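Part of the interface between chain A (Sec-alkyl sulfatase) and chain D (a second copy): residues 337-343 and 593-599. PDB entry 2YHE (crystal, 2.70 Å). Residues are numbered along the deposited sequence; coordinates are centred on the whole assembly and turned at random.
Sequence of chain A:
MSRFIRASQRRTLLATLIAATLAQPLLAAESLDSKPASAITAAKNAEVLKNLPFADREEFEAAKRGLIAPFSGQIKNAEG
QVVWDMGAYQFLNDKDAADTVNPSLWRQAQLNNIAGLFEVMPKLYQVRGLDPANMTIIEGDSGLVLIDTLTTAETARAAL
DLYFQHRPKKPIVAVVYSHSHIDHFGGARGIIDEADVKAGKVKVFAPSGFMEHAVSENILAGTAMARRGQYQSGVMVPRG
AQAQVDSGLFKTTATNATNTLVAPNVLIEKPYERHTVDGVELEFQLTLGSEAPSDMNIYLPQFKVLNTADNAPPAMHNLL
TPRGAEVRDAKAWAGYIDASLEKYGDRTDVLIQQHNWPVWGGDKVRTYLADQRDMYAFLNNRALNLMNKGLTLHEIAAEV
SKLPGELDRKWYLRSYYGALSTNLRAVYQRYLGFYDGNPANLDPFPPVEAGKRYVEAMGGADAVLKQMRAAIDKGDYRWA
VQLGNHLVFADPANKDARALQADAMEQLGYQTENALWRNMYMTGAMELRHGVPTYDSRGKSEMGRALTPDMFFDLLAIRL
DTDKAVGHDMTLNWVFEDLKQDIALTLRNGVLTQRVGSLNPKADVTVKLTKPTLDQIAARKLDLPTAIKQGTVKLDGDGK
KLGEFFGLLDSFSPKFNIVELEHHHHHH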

ATOM      1  N   ILE A 337       2.820  14.708 -13.986  1.00 28.21           N
ATOM      2  CA  ILE A 337       2.932  14.782 -15.445  1.00 29.32           C
ATOM      3  C   ILE A 337       2.358  16.101 -15.947  1.00 34.23           C
ATOM      4  O   ILE A 337       3.058  16.818 -16.648  1.00 31.84           O
ATOM      5  N   ASP A 338       1.118  16.447 -15.511  1.00 34.83           N
ATOM      6  CA  ASP A 338       0.425  17.684 -15.873  1.00 35.15           C
ATOM      7  C   ASP A 338       1.248  18.888 -15.477  1.00 38.24           C
ATOM      8  O   ASP A 338       1.351  19.829 -16.266  1.00 37.66           O
ATOM      9  N   ALA A 339       1.874  18.838 -14.276  1.00 34.00           N
ATOM     10  CA  ALA A 339       2.734  19.909 -13.796  1.00 34.10           C
ATOM     11  C   ALA A 339       3.926  20.110 -14.758  1.00 42.76           C
ATOM     12  O   ALA A 339       4.252  21.262 -15.044  1.00 44.33           O
ATOM     13  N   SER A 340       4.520  19.010 -15.311  1.00 39.46           N
ATOM     14  CA  SER A 340       5.624  19.083 -16.285  1.00 38.75           C
ATOM     15  C   SER A 340       5.106  19.698 -17.586  1.00 41.88           C
ATOM     16  O   SER A 340       5.796  20.532 -18.183  1.00 42.46           O
ATOM     17  N   LEU A 341       3.884  19.273 -18.026  1.00 33.63           N
ATOM     18  CA  LEU A 341       3.251  19.749 -19.253  1.00 30.93           C
ATOM     19  C   LEU A 341       2.973  21.252 -19.192  1.00 34.66           C
ATOM     20  O   LEU A 341       3.184  21.961 -20.183  1.00 33.43           O
ATOM     21  N   GLU A 342       2.503  21.726 -18.016  1.00 30.54           N
ATOM     22  CA  GLU A 342       2.246  23.132 -17.813  1.00 30.40           C
ATOM     23  C   GLU A 342       3.567  23.917 -17.723  1.00 33.74           C
ATOM     24  O   GLU A 342       3.782  24.827 -18.539  1.00 33.01           O
ATOM     25  N   LYS A 343       4.448  23.533 -16.763  1.00 29.80           N
ATOM     26  CA  LYS A 343       5.708  24.210 -16.498  1.00 29.41           C
ATOM     27  C   LYS A 343       6.754  24.167 -17.613  1.00 37.04           C
ATOM     28  O   LYS A 343       7.534  25.116 -17.721  1.00 39.80           O
TER
ATOM     29  N   THR D 593      -9.361  16.082 -15.460  1.00 30.16           N
ATOM     30  CA  THR D 593      -8.189  16.639 -14.783  1.00 31.20           C
ATOM     31  C   THR D 593      -8.394  18.158 -14.564  1.00 38.92           C
ATOM     32  O   THR D 593      -9.191  18.809 -15.266  1.00 36.79           O
ATOM     33  N   GLN D 594      -7.690  18.705 -13.568  1.00 37.41           N
ATOM     34  CA  GLN D 594      -7.813  20.120 -13.217  1.00 37.65           C
ATOM     35  C   GLN D 594      -6.469  20.762 -12.925  1.00 40.51           C
ATOM     36  O   GLN D 594      -5.518  20.075 -12.536  1.00 39.65           O
ATOM     37  N   ARG D 595      -6.410  22.077 -13.108  1.00 37.57           N
ATOM     38  CA  ARG D 595      -5.237  22.888 -12.807  1.00 39.25           C
ATOM     39  C   ARG D 595      -5.682  24.023 -11.890  1.00 46.40           C
ATOM     40  O   ARG D 595      -6.610  24.759 -12.225  1.00 46.18           O
ATOM     41  N   VAL D 596      -5.056  24.121 -10.725  1.00 44.98           N
ATOM     42  CA  VAL D 596      -5.334  25.153  -9.730  1.00 46.61           C
ATOM     43  C   VAL D 596      -4.469  26.376 -10.040  1.00 52.88           C
ATOM     44  O   VAL D 596      -3.286  26.238 -10.352  1.00 53.00           O
ATOM     45  N   GLY D 597      -5.080  27.550  -9.968  1.00 51.05           N
ATOM     46  CA  GLY D 597      -4.412  28.824 -10.192  1.00 51.11           C
ATOM     47  C   GLY D 597      -4.241  29.242 -11.642  1.00 57.14           C
ATOM     48  O   GLY D 597      -3.634  30.285 -11.907  1.00 58.47           O
ATOM     49  N   SER D 598      -4.771  28.473 -12.605  1.00 52.77           N
ATOM     50  CA  SER D 598      -4.646  28.865 -14.010  1.00 52.41           C
ATOM     51  C   SER D 598      -5.967  28.779 -14.755  1.00 59.03           C
ATOM     52  O   SER D 598      -6.921  28.165 -14.254  1.00 60.78           O
ATOM     53  N   LEU D 599      -6.048  29.446 -15.925  1.00 54.71           N
ATOM     54  CA  LEU D 599      -7.240  29.432 -16.776  1.00 54.56           C
ATOM     55  C   LEU D 599      -6.850  29.120 -18.212  1.00 61.60           C
ATOM     56  O   LEU D 599      -5.813  29.589 -18.692  1.00 62.58           O
TER

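The strongest polar link across this contact is the salt bridge between Asp A338 and Arg D595, the residues whose CA atoms lie nearest each other across the two stretches, at 8.3 Å. Both CA-to-CB bonds point toward the opposing stretch, and the side chains span the remaining gap. Arg D595 NH2 donates to Asp A338 OD1 at 2.9 Å with an N-H...O angle of 156°, the shortest of three hydrogen bonds. The other two are weak: Arg D595 NE reaches Asp A338 OD1 at 3.2 Å (142°) and Asp A338 OD2 at 3.2 Å (161°). NE thus divides its approach between the two carboxylate oxygens, while OD1 receives both nitrogens and has a further hydrogen bond elsewhere in the structure.

The rotamers fit this reach. Arg D595 has chi1 m (-73°), then chi2 and chi3 both t (-178° and -170°), with chi4 at 172°, so the chain is extended beyond CB and carries its guanidinium to the helix. Asp A338 is t at chi1 (-156°), with chi2 at 32°. Its OD2 also accepts a hydrogen bond from water 1 at 2.8 Å; the same water lies 2.9 Å from Thr D593 OG1, in a hydrogen bond whose direction is undecided. The water therefore bridges the aspartate to Thr D593, whose chi1 is p and whose OG1 stays 5.0 Å from Asp A338 OD2, too far for a direct hydrogen bond.

Glu A342, one helical turn after Asp A338, adds a looser electrostatic contribution. Its OE1 is 4.1 Å from Arg D595 NE, beyond salt-bridge range, and lies well out of the guanidinium plane, so no N-H points at it. Glu A342 OE1 also approaches Arg D595 CD at 3.5 Å, and Glu A342 CB lies over one face of the guanidinium. With chi1 and chi2 both t, the glutamate extends far enough for OE2 to come within 3.5 Å of Ser D598 OG, a contact without an assigned hydrogen bond; Ser D598 has chi1 p and points toward the helix.

Leu A341 completes the packing at the guanidinium edge, near its plane: CD2 is 3.7 Å from Arg D595 NH2, with chi1 t and chi2 p. Arg D595 accounts for 103 Å² of the 274 Å² buried over both sides, against 64 Å² for Glu A342 and 57 Å² for Asp A338. On the strand, Gln D594 and Val D596 point away, the alternation expected of an extended backbone flanking an inward-facing arginine.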

ATOM      1  CB  ILE A 337       2.319  13.555 -16.157  1.00 33.33           C
ATOM      2  CG1 ILE A 337       3.113  12.284 -15.829  1.00 32.97           C
ATOM      3  CG2 ILE A 337       2.261  13.781 -17.686  1.00 38.10           C
ATOM      4  CD1 ILE A 337       2.393  10.974 -16.169  1.00 38.63           C
ATOM      5  CB  ASP A 338      -0.942  17.756 -15.197  1.00 37.04           C
ATOM      6  CG  ASP A 338      -1.943  18.658 -15.910  1.00 43.84           C
ATOM      7  OD1 ASP A 338      -1.867  18.763 -17.156  1.00 42.45           O
ATOM      8  OD2 ASP A 338      -2.871  19.167 -15.230  1.00 47.37           O
ATOM      9  CB  ALA A 339       3.204  19.631 -12.380  1.00 33.90           C
ATOM     10  CB  SER A 340       6.160  17.695 -16.614  1.00 42.29           C
ATOM     11  OG  SER A 340       6.525  16.979 -15.453  1.00 56.33           O
ATOM     12  CB  LEU A 341       1.974  18.953 -19.549  1.00 29.61           C
ATOM     13  CG  LEU A 341       1.151  19.366 -20.780  1.00 32.17           C
ATOM     14  CD1 LEU A 341       1.957  19.281 -22.052  1.00 33.22           C
ATOM     15  CD2 LEU A 341      -0.063  18.508 -20.916  1.00 31.50           C
ATOM     16  CB  GLU A 342       1.361  23.365 -16.594  1.00 31.42           C
ATOM     17  CG  GLU A 342       0.856  24.793 -16.520  1.00 37.14           C
ATOM     18  CD  GLU A 342      -0.012  25.143 -15.337  1.00 57.86           C
ATOM     19  OE1 GLU A 342      -0.259  24.265 -14.479  1.00 52.24           O
ATOM     20  OE2 GLU A 342      -0.401  26.329 -15.244  1.00 71.04           O
ATOM     21  CB  LYS A 343       6.305  23.778 -15.144  1.00 31.85           C
ATOM     22  CG  LYS A 343       7.112  24.892 -14.462  1.00 53.76           C
ATOM     23  CD  LYS A 343       7.404  24.621 -12.987  1.00 57.91           C
ATOM     24  CE  LYS A 343       7.860  25.843 -12.214  1.00 64.49           C
ATOM     25  NZ  LYS A 343       9.207  26.343 -12.621  1.00 60.96           N
TER
ATOM     26  CB  THR D 593      -6.898  16.293 -15.492  1.00 34.77           C
ATOM     27  OG1 THR D 593      -6.929  16.818 -16.819  1.00 34.30           O
ATOM     28  CG2 THR D 593      -6.630  14.811 -15.498  1.00 34.20           C
ATOM     29  CB  GLN D 594      -8.742  20.283 -11.999  1.00 38.61           C
ATOM     30  CG  GLN D 594      -8.432  19.332 -10.851  1.00 34.86           C
ATOM     31  CD  GLN D 594      -8.880  19.803  -9.515  1.00 62.71           C
ATOM     32  OE1 GLN D 594      -8.963  21.006  -9.239  1.00 66.94           O
ATOM     33  NE2 GLN D 594      -9.120  18.856  -8.628  1.00 51.51           N
ATOM     34  CB  ARG D 595      -4.548  23.423 -14.087  1.00 36.85           C
ATOM     35  CG  ARG D 595      -3.798  22.358 -14.848  1.00 28.05           C
ATOM     36  CD  ARG D 595      -3.105  22.936 -16.053  1.00 32.00           C
ATOM     37  NE  ARG D 595      -2.574  21.893 -16.930  1.00 32.77           N
ATOM     38  CZ  ARG D 595      -2.046  22.120 -18.125  1.00 42.71           C
ATOM     39  NH1 ARG D 595      -1.977  23.353 -18.603  1.00 40.21           N
ATOM     40  NH2 ARG D 595      -1.594  21.116 -18.856  1.00 35.11           N
ATOM     41  CB  VAL D 596      -5.117  24.636  -8.261  1.00 50.91           C
ATOM     42  CG1 VAL D 596      -5.583  25.662  -7.238  1.00 49.91           C
ATOM     43  CG2 VAL D 596      -5.826  23.301  -8.023  1.00 51.23           C
ATOM     44  CB  SER D 598      -3.550  28.071 -14.714  1.00 55.86           C
ATOM     45  OG  SER D 598      -3.861  26.696 -14.873  1.00 64.98           O
ATOM     46  CB  LEU D 599      -8.016  30.767 -16.736  1.00 54.20           C
ATOM     47  CG  LEU D 599      -8.706  31.190 -15.437  1.00 58.20           C
ATOM     48  CD1 LEU D 599      -9.277  32.558 -15.589  1.00 58.28           C
ATOM     49  CD2 LEU D 599      -9.826  30.234 -15.037  1.00 57.98           C
TER
HETATM   50  O   HOH W   1      -5.359  19.287 -16.498  1.00 16.79           O